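Local coordinates for protein AtGH3.15 acyl acid amido synthetase (Arabidopsis thaliana, PDB 6E1Q) that conjugates amino acids, notably glutamine, to the auxin precursor indole-3-butyric acid and to the herbicide 2,4-DB, at the expense of ATP, at residues S197-L202 with W234-S239; N57-V62 with V379-D384; K429-I434 with T439-L444; I119-L124 with E330-V335. All blocks are in the same frame, centred on the assembly; numbering follows the deposited sequence.

Overall arrangement
Read from the N terminus, the chain first leaves helix 55-61, whose partner in contact 2 arrives only at strand 379-381; this is the widest loop of the four. Within it runs contact 4, from helix 112-132 to strand 332-335 beside the bound herbicide, and contact 4 in turn encloses contact 1, where helices 194-207 and 220-243 pack. The three therefore sit one within another, tying the N-terminal adenylating region to itself and to the central strands. Contact 3 follows in series, a short hairpin that runs straight into helix 441-452. No two contacts touch: contacts 2 and 4 come closest, nearest atoms about 7 Å apart, while contacts 1 and 2 have centres 52 Å apart.

Contact 1: residues S197-L202 with W234-S239; sequences SMYCQL and WPELCS
Helix-helix packing within the GH3 N-terminal domain, a member of the ANL clan of adenylating enzymes, brings Y199 of helix 194-207 against L237 and E236 of helix 220-243. The axes of the two short segments stay 10.9 Å apart and cross at -54°, a separation bridged by long side chains. The tyrosine does most of this work: its CG lies trans to the backbone N (chi1 -175°), which sends the ring out to the other helix. L237 CD2 sits over one face of that ring, 3.6 Å from the centroid and 13° off the normal, a CH-pi contact suited to a branched aliphatic group on a flat, buried surface. A second methyl, L237 CD1, comes within 4.5 Å of L202 CB, so the leucine fork also reaches the next turn of helix 194-207. The Y199 and W249 rings also pair edge-to-face.

Tyrosine suits the place because its polar end also finds partners: the hydroxyl hydrogen-bonds N240 OD1 on helix 220-243. E236 has an extended chain that crosses the tyrosine at about a right angle, and its OE1 is held by S247 OG and W249 NE1. Its aliphatic part lies against the phenol, with E236 CG 3.4 Å from Y199 OH.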
loop_
_atom_site.group_PDB
_atom_site.type_symbol
_atom_site.label_atom_id
_atom_site.label_comp_id
_atom_site.label_asym_id
_atom_site.label_seq_id
_atom_site.Cartn_x
_atom_site.Cartn_y
_atom_site.Cartn_z
ATOM N N SER A 197 -15.693 -4.983 -13.893
ATOM C CA SER A 197 -15.554 -5.251 -12.468
ATOM C C SER A 197 -15.724 -3.970 -11.650
ATOM O O SER A 197 -16.448 -3.963 -10.644
ATOM C CB SER A 197 -14.201 -5.913 -12.187
ATOM O OG SER A 197 -13.145 -5.033 -12.534
ATOM N N MET A 198 -15.075 -2.873 -12.062
ATOM C CA MET A 198 -15.266 -1.610 -11.341
ATOM C C MET A 198 -16.729 -1.159 -11.402
ATOM O O MET A 198 -17.275 -0.630 -10.421
ATOM C CB MET A 198 -14.348 -0.533 -11.922
ATOM C CG MET A 198 -14.595 0.860 -11.334
ATOM S SD MET A 198 -14.048 0.949 -9.598
ATOM C CE MET A 198 -12.281 1.212 -9.849
ATOM N N TYR A 199 -17.383 -1.379 -12.546
ATOM C CA TYR A 199 -18.776 -0.963 -12.692
ATOM C C TYR A 199 -19.680 -1.723 -11.721
ATOM O O TYR A 199 -20.499 -1.124 -11.015
ATOM C CB TYR A 199 -19.226 -1.147 -14.152
ATOM C CG TYR A 199 -20.637 -0.627 -14.446
ATOM C CD1 TYR A 199 -21.754 -1.398 -14.161
ATOM C CD2 TYR A 199 -20.840 0.645 -14.989
ATOM C CE1 TYR A 199 -23.047 -0.928 -14.424
ATOM C CE2 TYR A 199 -22.122 1.125 -15.251
ATOM C CZ TYR A 199 -23.221 0.332 -14.964
ATOM O OH TYR A 199 -24.501 0.787 -15.219
ATOM N N CYS A 200 -19.530 -3.048 -11.648
ATOM C CA CYS A 200 -20.432 -3.829 -10.798
ATOM C C CYS A 200 -20.190 -3.547 -9.325
ATOM O O CYS A 200 -21.137 -3.485 -8.529
ATOM C CB CYS A 200 -20.269 -5.319 -11.085
ATOM S SG CYS A 200 -20.797 -5.759 -12.766
ATOM N N GLN A 201 -18.922 -3.396 -8.946
ATOM C CA GLN A 201 -18.576 -3.114 -7.559
ATOM C C GLN A 201 -19.126 -1.762 -7.107
ATOM O O GLN A 201 -19.601 -1.623 -5.975
ATOM C CB GLN A 201 -17.053 -3.201 -7.434
ATOM C CG GLN A 201 -16.360 -2.229 -6.535
ATOM C CD GLN A 201 -14.971 -2.743 -6.160
ATOM O OE1 GLN A 201 -14.836 -3.680 -5.378
ATOM N NE2 GLN A 201 -13.939 -2.160 -6.766
ATOM N N LEU A 202 -19.081 -0.753 -7.978
ATOM C CA LEU A 202 -19.645 0.546 -7.616
ATOM C C LEU A 202 -21.176 0.498 -7.611
ATOM O O LEU A 202 -21.826 1.093 -6.743
ATOM C CB LEU A 202 -19.128 1.626 -8.577
ATOM C CG LEU A 202 -17.755 2.240 -8.229
ATOM C CD1 LEU A 202 -17.216 3.093 -9.387
ATOM C CD2 LEU A 202 -17.845 3.100 -6.969
ATOM N N TRP A 234 -21.411 7.740 -13.545
ATOM C CA TRP A 234 -22.497 7.824 -12.578
ATOM C C TRP A 234 -23.893 7.881 -13.206
ATOM O O TRP A 234 -24.801 7.244 -12.646
ATOM C CB TRP A 234 -22.261 8.996 -11.615
ATOM C CG TRP A 234 -22.363 10.392 -12.164
ATOM C CD1 TRP A 234 -21.321 11.205 -12.532
ATOM C CD2 TRP A 234 -23.564 11.169 -12.355
ATOM N NE1 TRP A 234 -21.798 12.422 -12.967
ATOM C CE2 TRP A 234 -23.168 12.431 -12.861
ATOM C CE3 TRP A 234 -24.933 10.919 -12.145
ATOM C CZ2 TRP A 234 -24.083 13.437 -13.160
ATOM C CZ3 TRP A 234 -25.852 11.920 -12.456
ATOM C CH2 TRP A 234 -25.420 13.168 -12.957
ATOM N N PRO A 235 -24.138 8.539 -14.353
ATOM C CA PRO A 235 -25.533 8.566 -14.846
ATOM C C PRO A 235 -26.021 7.202 -15.262
ATOM O O PRO A 235 -27.186 6.860 -15.005
ATOM C CB PRO A 235 -25.494 9.549 -16.030
ATOM C CG PRO A 235 -24.244 10.362 -15.779
ATOM C CD PRO A 235 -23.269 9.394 -15.185
ATOM N N GLU A 236 -25.155 6.403 -15.887
ATOM C CA GLU A 236 -25.565 5.056 -16.261
ATOM C C GLU A 236 -25.768 4.179 -15.031
ATOM O O GLU A 236 -26.736 3.410 -14.965
ATOM C CB GLU A 236 -24.534 4.433 -17.191
ATOM C CG GLU A 236 -24.937 3.069 -17.674
ATOM C CD GLU A 236 -23.925 2.462 -18.621
ATOM O OE1 GLU A 236 -24.172 1.334 -19.088
ATOM O OE2 GLU A 236 -22.884 3.104 -18.899
ATOM N N LEU A 237 -24.863 4.267 -14.049
ATOM C CA LEU A 237 -25.069 3.540 -12.796
ATOM C C LEU A 237 -26.424 3.873 -12.180
ATOM O O LEU A 237 -27.150 2.982 -11.717
ATOM C CB LEU A 237 -23.951 3.866 -11.803
ATOM C CG LEU A 237 -22.604 3.262 -12.184
ATOM C CD1 LEU A 237 -21.496 4.058 -11.488
ATOM C CD2 LEU A 237 -22.565 1.783 -11.773
ATOM N N CYS A 238 -26.762 5.164 -12.136
ATOM C CA CYS A 238 -28.020 5.573 -11.529
ATOM C C CYS A 238 -29.202 5.083 -12.349
ATOM O O CYS A 238 -30.234 4.686 -11.794
ATOM C CB CYS A 238 -28.047 7.087 -11.379
ATOM S SG CYS A 238 -26.896 7.656 -10.114
ATOM N N SER A 239 -29.055 5.089 -13.673
ATOM C CA SER A 239 -30.109 4.588 -14.537
ATOM C C SER A 239 -30.393 3.112 -14.245
ATOM O O SER A 239 -31.558 2.700 -14.161
ATOM C CB SER A 239 -29.710 4.827 -15.998
ATOM O OG SER A 239 -30.361 3.914 -16.843
#

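Contact 2: residues N57-V62 with V379-D384; sequences NFKKNV and VVDLVD
K59 NZ, at the end of a lysine side chain from helix 55-61, is gripped by D381 OD1, by E358 OE2 and by a water, in a surface salt-bridge network joining the N-terminal domain to the central beta domain. K59 NZ and D381 OD1 are modelled 2.5 Å apart, shorter than is usual for such a pair, so the exact length is doubtful. The ammonium group does not lie in the carboxylate plane: it meets the oxygen from above, 53° out of it. With E358 as a second acidic partner, the lysine probably stays protonated.

A water 3.1 Å from K59 NZ accepts from the ammonium and donates to V379 O at 2.8 Å, so the lysine reaches the backbone of strand 379-381 as well as the D381 carboxylate. Lysine suits this place because the backbones are far apart, the nearest CA atoms, those of K59 and V379, being 9.5 Å from each other. Its chain bends at chi2 (-117°) before running out to the acid. D381, at the end of the strand, turns its CG to the side of its own backbone N, trans to the carbonyl carbon (chi1 -82°), which brings the carboxylate nearer the helix. Strand 379-381 is held to strand 356-361 by backbone bonds between V380 and F359. Beside the ammonium, the methylene K59 CE passes 3.4 Å from D381 OD1.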
loop_
_atom_site.group_PDB
_atom_site.type_symbol
_atom_site.label_atom_id
_atom_site.label_comp_id
_atom_site.label_asym_id
_atom_site.label_seq_id
_atom_site.Cartn_x
_atom_site.Cartn_y
_atom_site.Cartn_z
ATOM N N ASN A 57 22.591 -19.658 19.254
ATOM C CA ASN A 57 22.968 -20.366 18.037
ATOM C C ASN A 57 22.215 -19.824 16.828
ATOM O O ASN A 57 22.761 -19.775 15.719
ATOM C CB ASN A 57 22.720 -21.862 18.202
ATOM C CG ASN A 57 23.862 -22.558 18.915
ATOM O OD1 ASN A 57 25.025 -22.386 18.558
ATOM N ND2 ASN A 57 23.534 -23.349 19.934
ATOM N N PHE A 58 20.961 -19.411 17.025
ATOM C CA PHE A 58 20.203 -18.770 15.959
ATOM C C PHE A 58 20.928 -17.525 15.462
ATOM O O PHE A 58 21.200 -17.388 14.265
ATOM C CB PHE A 58 18.797 -18.451 16.481
ATOM C CG PHE A 58 17.942 -17.640 15.538
ATOM C CD1 PHE A 58 17.158 -18.261 14.581
ATOM C CD2 PHE A 58 17.862 -16.262 15.668
ATOM C CE1 PHE A 58 16.353 -17.523 13.740
ATOM C CE2 PHE A 58 17.056 -15.519 14.826
ATOM C CZ PHE A 58 16.284 -16.151 13.879
ATOM N N LYS A 59 21.303 -16.631 16.386
ATOM C CA LYS A 59 21.916 -15.363 16.001
ATOM C C LYS A 59 23.277 -15.568 15.360
ATOM O O LYS A 59 23.643 -14.828 14.442
ATOM C CB LYS A 59 22.031 -14.439 17.219
ATOM C CG LYS A 59 20.688 -14.043 17.853
ATOM C CD LYS A 59 20.443 -12.531 17.761
ATOM C CE LYS A 59 19.169 -12.101 18.489
ATOM N NZ LYS A 59 18.654 -10.762 18.022
ATOM N N LYS A 60 24.023 -16.582 15.806
ATOM C CA LYS A 60 25.356 -16.852 15.288
ATOM C C LYS A 60 25.323 -17.539 13.922
ATOM O O LYS A 60 26.100 -17.179 13.033
ATOM C CB LYS A 60 26.133 -17.708 16.289
ATOM C CG LYS A 60 27.642 -17.706 16.088
ATOM C CD LYS A 60 28.218 -19.116 15.970
ATOM C CE LYS A 60 27.701 -20.044 17.063
ATOM N NZ LYS A 60 27.927 -21.486 16.730
ATOM N N ASN A 61 24.439 -18.522 13.724
ATOM C CA ASN A 61 24.577 -19.428 12.585
ATOM C C ASN A 61 23.594 -19.186 11.445
ATOM O O ASN A 61 23.850 -19.650 10.331
ATOM C CB ASN A 61 24.423 -20.885 13.032
ATOM C CG ASN A 61 25.561 -21.342 13.905
ATOM O OD1 ASN A 61 26.648 -20.764 13.874
ATOM N ND2 ASN A 61 25.324 -22.390 14.687
ATOM N N VAL A 62 22.480 -18.518 11.686
ATOM C CA VAL A 62 21.469 -18.296 10.638
ATOM C C VAL A 62 21.761 -16.953 10.002
ATOM O O VAL A 62 21.798 -15.932 10.696
ATOM C CB VAL A 62 20.051 -18.350 11.220
ATOM C CG1 VAL A 62 19.026 -17.957 10.156
ATOM C CG2 VAL A 62 19.768 -19.752 11.785
ATOM N N VAL A 379 22.240 -5.856 14.095
ATOM C CA VAL A 379 20.817 -6.124 14.248
ATOM C C VAL A 379 20.498 -6.279 15.728
ATOM O O VAL A 379 21.280 -6.858 16.488
ATOM C CB VAL A 379 20.372 -7.368 13.446
ATOM C CG1 VAL A 379 20.994 -7.348 12.054
ATOM C CG2 VAL A 379 20.701 -8.657 14.180
ATOM N N VAL A 380 19.358 -5.734 16.137
ATOM C CA VAL A 380 18.929 -5.766 17.527
ATOM C C VAL A 380 17.566 -6.448 17.618
ATOM O O VAL A 380 16.816 -6.535 16.642
ATOM C CB VAL A 380 18.871 -4.355 18.136
ATOM C CG1 VAL A 380 20.221 -3.627 17.968
ATOM C CG2 VAL A 380 17.791 -3.569 17.466
ATOM N N ASP A 381 17.266 -6.949 18.813
ATOM C CA ASP A 381 15.951 -7.490 19.127
ATOM C C ASP A 381 14.907 -6.377 19.178
ATOM O O ASP A 381 15.222 -5.199 19.363
ATOM C CB ASP A 381 15.979 -8.220 20.473
ATOM C CG ASP A 381 16.500 -9.644 20.361
ATOM O OD1 ASP A 381 16.491 -10.204 19.242
ATOM O OD2 ASP A 381 16.906 -10.209 21.401
ATOM N N LEU A 382 13.641 -6.775 19.019
ATOM C CA LEU A 382 12.530 -5.822 19.055
ATOM C C LEU A 382 12.584 -4.917 20.285
ATOM O O LEU A 382 12.423 -3.698 20.172
ATOM C CB LEU A 382 11.201 -6.583 19.005
ATOM C CG LEU A 382 9.893 -5.812 19.207
ATOM C CD1 LEU A 382 9.625 -4.874 18.057
ATOM C CD2 LEU A 382 8.752 -6.800 19.305
ATOM N N VAL A 383 12.829 -5.489 21.470
ATOM C CA VAL A 383 12.805 -4.679 22.693
ATOM C C VAL A 383 14.039 -3.810 22.880
ATOM O O VAL A 383 14.047 -2.953 23.775
ATOM C CB VAL A 383 12.670 -5.555 23.950
ATOM C CG1 VAL A 383 11.398 -6.390 23.878
ATOM C CG2 VAL A 383 13.899 -6.437 24.114
ATOM N N ASP A 384 15.083 -4.008 22.077
ATOM C CA ASP A 384 16.339 -3.271 22.201
ATOM C C ASP A 384 16.464 -2.134 21.201
ATOM O O ASP A 384 17.521 -1.505 21.111
ATOM C CB ASP A 384 17.508 -4.223 22.036
ATOM C CG ASP A 384 17.547 -5.236 23.128
ATOM O OD1 ASP A 384 17.179 -4.856 24.264
ATOM O OD2 ASP A 384 17.911 -6.396 22.853
HETATM O O HOH W 1 21.446 -9.359 17.789
#

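Contact 3: residues K429-I434 with T439-L444; sequences KVVLSI and TYEDDL
A beta hairpin with a classic bulge joins strand 430-432 to strand 439-440, just where the chain enters helix 441-452. At the bulge V431 and L432 both face T439, and T439 O accepts from two amides: V431 N at 2.8 Å and L432 N at 3.2 Å, the latter in the carbonyl plane on a lone pair. T439 N returns a bond to L432 O, and E441 N gives its hydrogen to K429 O at 2.9 Å, which ties the first residue of the helix to K429, just before strand 430-432.

Side chains add to this: V430 packs with Y440, and V431 and L432 with L444. V430 CG2 lies over the Y440 ring, 4.0 Å from its centroid, a small methyl against a broad aromatic face. Y440 occupies the N-cap position, and its CB leans away from strand 430-432 although the ring still meets V430. V431 has two uses for its fork: CG1 packs 3.6 Å from E441 CB, while CG2 touches L444 CD2, a leucine facing the strand from one turn into the helix. L432 CD1 meets the same L444 methyl.

T439 OG1 hydrogen-bonds Y478 OH of strand 477-485; L432 and L444 both rest on S467 of strand 461-470, so hairpin and helix 441-452 pack together against these two strands.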
loop_
_atom_site.group_PDB
_atom_site.type_symbol
_atom_site.label_atom_id
_atom_site.label_comp_id
_atom_site.label_asym_id
_atom_site.label_seq_id
_atom_site.Cartn_x
_atom_site.Cartn_y
_atom_site.Cartn_z
ATOM N N LYS A 429 15.324 2.617 -1.609
ATOM C CA LYS A 429 15.287 2.502 -3.062
ATOM C C LYS A 429 15.850 3.741 -3.735
ATOM O O LYS A 429 15.316 4.840 -3.573
ATOM C CB LYS A 429 13.855 2.246 -3.558
ATOM C CG LYS A 429 13.832 1.677 -4.970
ATOM C CD LYS A 429 12.775 2.308 -5.859
ATOM C CE LYS A 429 12.315 1.317 -6.939
ATOM N NZ LYS A 429 13.317 1.177 -8.045
ATOM N N VAL A 430 16.905 3.551 -4.516
ATOM C CA VAL A 430 17.411 4.614 -5.373
ATOM C C VAL A 430 16.438 4.782 -6.534
ATOM O O VAL A 430 16.115 3.812 -7.228
ATOM C CB VAL A 430 18.826 4.283 -5.873
ATOM C CG1 VAL A 430 19.327 5.366 -6.826
ATOM C CG2 VAL A 430 19.776 4.104 -4.703
ATOM N N VAL A 431 15.942 6.000 -6.734
ATOM C CA VAL A 431 15.067 6.284 -7.864
ATOM C C VAL A 431 15.747 7.128 -8.942
ATOM O O VAL A 431 15.330 7.061 -10.111
ATOM C CB VAL A 431 13.752 6.956 -7.415
ATOM C CG1 VAL A 431 12.996 6.072 -6.431
ATOM C CG2 VAL A 431 14.023 8.317 -6.809
ATOM N N LEU A 432 16.772 7.908 -8.604
ATOM C CA LEU A 432 17.454 8.733 -9.591
ATOM C C LEU A 432 18.957 8.712 -9.350
ATOM O O LEU A 432 19.411 8.760 -8.202
ATOM C CB LEU A 432 16.943 10.182 -9.559
ATOM C CG LEU A 432 15.479 10.371 -9.938
ATOM C CD1 LEU A 432 14.991 11.785 -9.509
ATOM C CD2 LEU A 432 15.278 10.113 -11.426
ATOM N N SER A 433 19.719 8.654 -10.444
ATOM C CA SER A 433 21.180 8.644 -10.367
ATOM C C SER A 433 21.748 9.071 -11.714
ATOM O O SER A 433 21.626 8.334 -12.696
ATOM C CB SER A 433 21.704 7.269 -9.987
ATOM O OG SER A 433 23.121 7.305 -9.985
ATOM N N ILE A 434 22.372 10.244 -11.757
ATOM C CA ILE A 434 23.115 10.629 -12.951
ATOM C C ILE A 434 24.458 9.910 -12.994
ATOM O O ILE A 434 24.794 9.259 -13.990
ATOM C CB ILE A 434 23.270 12.158 -13.009
ATOM C CG1 ILE A 434 21.896 12.798 -13.197
ATOM C CG2 ILE A 434 24.232 12.560 -14.127
ATOM C CD1 ILE A 434 21.874 14.269 -13.013
ATOM N N THR A 439 19.781 9.340 -5.516
ATOM C CA THR A 439 18.643 9.963 -4.855
ATOM C C THR A 439 17.613 8.891 -4.522
ATOM O O THR A 439 17.141 8.168 -5.408
ATOM C CB THR A 439 18.045 11.066 -5.720
ATOM O OG1 THR A 439 19.025 12.099 -5.896
ATOM C CG2 THR A 439 16.779 11.643 -5.060
ATOM N N TYR A 440 17.281 8.789 -3.243
ATOM C CA TYR A 440 16.367 7.774 -2.756
ATOM C C TYR A 440 14.936 8.269 -2.862
ATOM O O TYR A 440 14.667 9.478 -2.906
ATOM C CB TYR A 440 16.694 7.406 -1.306
ATOM C CG TYR A 440 17.902 6.501 -1.174
ATOM C CD1 TYR A 440 19.191 7.009 -1.291
ATOM C CD2 TYR A 440 17.749 5.126 -0.984
ATOM C CE1 TYR A 440 20.297 6.181 -1.185
ATOM C CE2 TYR A 440 18.852 4.284 -0.879
ATOM C CZ TYR A 440 20.118 4.824 -0.981
ATOM O OH TYR A 440 21.216 4.013 -0.883
ATOM N N GLU A 441 14.010 7.309 -2.874
ATOM C CA GLU A 441 12.597 7.648 -2.996
ATOM C C GLU A 441 12.124 8.513 -1.835
ATOM O O GLU A 441 11.390 9.482 -2.047
ATOM C CB GLU A 441 11.748 6.376 -3.097
ATOM C CG GLU A 441 10.293 6.636 -3.459
ATOM C CD GLU A 441 9.508 5.339 -3.651
ATOM O OE1 GLU A 441 8.884 4.857 -2.678
ATOM O OE2 GLU A 441 9.549 4.790 -4.774
ATOM N N ASP A 442 12.545 8.199 -0.598
ATOM C CA ASP A 442 12.044 8.989 0.533
ATOM C C ASP A 442 12.529 10.439 0.474
ATOM O O ASP A 442 11.782 11.357 0.838
ATOM C CB ASP A 442 12.421 8.348 1.875
ATOM C CG ASP A 442 13.903 7.993 1.982
ATOM O OD1 ASP A 442 14.726 8.567 1.247
ATOM O OD2 ASP A 442 14.243 7.128 2.820
ATOM N N ASP A 443 13.754 10.667 -0.000
ATOM C CA ASP A 443 14.259 12.036 -0.132
ATOM C C ASP A 443 13.547 12.789 -1.248
ATOM O O ASP A 443 13.217 13.971 -1.095
ATOM C CB ASP A 443 15.749 11.995 -0.415
ATOM C CG ASP A 443 16.553 11.485 0.770
ATOM O OD1 ASP A 443 16.245 11.861 1.919
ATOM O OD2 ASP A 443 17.511 10.730 0.533
ATOM N N LEU A 444 13.350 12.130 -2.398
ATOM C CA LEU A 444 12.629 12.762 -3.505
ATOM C C LEU A 444 11.201 13.120 -3.096
ATOM O O LEU A 444 10.695 14.190 -3.450
ATOM C CB LEU A 444 12.628 11.837 -4.730
ATOM C CG LEU A 444 11.812 12.371 -5.910
ATOM C CD1 LEU A 444 12.393 13.687 -6.363
ATOM C CD2 LEU A 444 11.761 11.369 -7.058
#

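Contact 4: residues I119-L124 with E330-V335; sequences ISFSSL and ECFMGV
Helix 112-132 passes strand 332-335 with its nearest CA atoms, those of F121 and F332, 9.3 Å apart, so this helix-on-strand packing beside the acyl-acid pocket rests on side chains alone. Two phenylalanines and a valine carry it. F121, with CG trans to the backbone N (chi1 -179°), extends from the helix to meet F332 and V335, which both point toward it from the strand. F121 CD2 lies 3.3 Å from F332 CE2, a close approach at the edge of the F332 ring. The ring planes are inclined at 51° and the centroids are 5.6 Å apart, an oblique pairing. Large flat residues suit the place because they span the gap and offer apolar surface.

F332 belongs to the substrate site and touches the bound (2,4-dichlorophenoxy)acetic acid; an apolar side chain is consistent with a pocket for an aromatic acid. F121 is thus a second-shell residue packed against a pocket residue. Strand 332-335 also holds a classic beta bulge, where M333 and G334 both face Y326 of the ATP site. E330, another ATP-site residue, bonds through OE1 to Y404 OH. L17 of helix 10-22 also packs on F121. V335, a beta-branched residue well suited to a strand, places CG1 at the F121 ring edge, in its plane, 3.6 Å from F121 CE2.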
loop_
_atom_site.group_PDB
_atom_site.type_symbol
_atom_site.label_atom_id
_atom_site.label_comp_id
_atom_site.label_asym_id
_atom_site.label_seq_id
_atom_site.Cartn_x
_atom_site.Cartn_y
_atom_site.Cartn_z
ATOM N N ILE A 119 -5.851 -13.831 10.170
ATOM C CA ILE A 119 -7.280 -13.569 10.263
ATOM C C ILE A 119 -7.697 -13.472 11.727
ATOM O O ILE A 119 -8.387 -12.533 12.134
ATOM C CB ILE A 119 -8.057 -14.663 9.513
ATOM C CG1 ILE A 119 -7.952 -14.426 8.004
ATOM C CG2 ILE A 119 -9.499 -14.722 9.971
ATOM C CD1 ILE A 119 -8.224 -15.656 7.203
ATOM N N SER A 120 -7.255 -14.439 12.531
ATOM C CA SER A 120 -7.497 -14.439 13.969
ATOM C C SER A 120 -7.097 -13.111 14.601
ATOM O O SER A 120 -7.894 -12.480 15.306
ATOM C CB SER A 120 -6.724 -15.596 14.605
ATOM O OG SER A 120 -7.251 -15.963 15.866
ATOM N N PHE A 121 -5.867 -12.656 14.345
ATOM C CA PHE A 121 -5.437 -11.408 14.961
ATOM C C PHE A 121 -6.266 -10.238 14.473
ATOM O O PHE A 121 -6.447 -9.264 15.214
ATOM C CB PHE A 121 -3.954 -11.115 14.709
ATOM C CG PHE A 121 -3.503 -9.840 15.367
ATOM C CD1 PHE A 121 -3.202 -9.810 16.723
ATOM C CD2 PHE A 121 -3.470 -8.659 14.657
ATOM C CE1 PHE A 121 -2.846 -8.630 17.342
ATOM C CE2 PHE A 121 -3.105 -7.476 15.270
ATOM C CZ PHE A 121 -2.795 -7.458 16.608
ATOM N N SER A 122 -6.760 -10.306 13.232
ATOM C CA SER A 122 -7.588 -9.224 12.709
ATOM C C SER A 122 -8.891 -9.096 13.491
ATOM O O SER A 122 -9.410 -7.989 13.668
ATOM C CB SER A 122 -7.884 -9.445 11.222
ATOM O OG SER A 122 -8.151 -8.213 10.566
ATOM N N SER A 123 -9.444 -10.214 13.946
ATOM C CA SER A 123 -10.671 -10.139 14.724
ATOM C C SER A 123 -10.364 -9.736 16.154
ATOM O O SER A 123 -11.209 -9.137 16.826
ATOM C CB SER A 123 -11.419 -11.475 14.679
ATOM O OG SER A 123 -10.806 -12.446 15.515
ATOM N N LEU A 124 -9.155 -10.044 16.622
ATOM C CA LEU A 124 -8.712 -9.544 17.913
ATOM C C LEU A 124 -8.625 -8.023 17.916
ATOM O O LEU A 124 -8.914 -7.382 18.931
ATOM C CB LEU A 124 -7.360 -10.152 18.263
ATOM C CG LEU A 124 -6.840 -9.870 19.662
ATOM C CD1 LEU A 124 -7.923 -10.210 20.665
ATOM C CD2 LEU A 124 -5.603 -10.717 19.919
ATOM N N GLU A 330 5.010 -11.349 3.491
ATOM C CA GLU A 330 5.907 -12.163 4.309
ATOM C C GLU A 330 5.464 -12.229 5.770
ATOM O O GLU A 330 5.687 -13.244 6.447
ATOM C CB GLU A 330 7.327 -11.592 4.221
ATOM C CG GLU A 330 7.974 -11.674 2.820
ATOM C CD GLU A 330 7.862 -10.385 2.016
ATOM O OE1 GLU A 330 8.713 -10.160 1.121
ATOM O OE2 GLU A 330 6.924 -9.604 2.280
ATOM N N CYS A 331 4.858 -11.165 6.283
ATOM C CA CYS A 331 4.556 -11.123 7.711
ATOM C C CYS A 331 3.568 -10.014 8.019
ATOM O O CYS A 331 3.767 -8.876 7.586
ATOM C CB CYS A 331 5.836 -10.897 8.529
ATOM S SG CYS A 331 5.664 -11.416 10.243
ATOM N N PHE A 332 2.518 -10.316 8.774
ATOM C CA PHE A 332 1.725 -9.249 9.381
ATOM C C PHE A 332 2.464 -8.743 10.610
ATOM O O PHE A 332 2.825 -9.534 11.486
ATOM C CB PHE A 332 0.337 -9.738 9.786
ATOM C CG PHE A 332 -0.544 -8.648 10.285
ATOM C CD1 PHE A 332 -0.905 -7.601 9.453
ATOM C CD2 PHE A 332 -0.990 -8.639 11.593
ATOM C CE1 PHE A 332 -1.712 -6.577 9.913
ATOM C CE2 PHE A 332 -1.802 -7.613 12.054
ATOM C CZ PHE A 332 -2.162 -6.588 11.212
ATOM N N MET A 333 2.682 -7.436 10.691
ATOM C CA MET A 333 3.691 -6.970 11.637
ATOM C C MET A 333 3.181 -6.033 12.718
ATOM O O MET A 333 3.574 -6.191 13.881
ATOM C CB MET A 333 4.830 -6.299 10.882
ATOM C CG MET A 333 5.778 -7.323 10.303
ATOM S SD MET A 333 7.052 -6.642 9.262
ATOM C CE MET A 333 6.139 -6.352 7.740
ATOM N N GLY A 334 2.335 -5.057 12.392
ATOM C CA GLY A 334 1.971 -4.069 13.389
ATOM C C GLY A 334 0.580 -3.527 13.172
ATOM O O GLY A 334 0.006 -3.655 12.087
ATOM N N VAL A 335 0.046 -2.898 14.219
ATOM C CA VAL A 335 -1.232 -2.207 14.116
ATOM C C VAL A 335 -1.122 -0.822 14.733
ATOM O O VAL A 335 -0.238 -0.536 15.547
ATOM C CB VAL A 335 -2.392 -2.986 14.774
ATOM C CG1 VAL A 335 -2.763 -4.185 13.916
ATOM C CG2 VAL A 335 -2.037 -3.394 16.198
#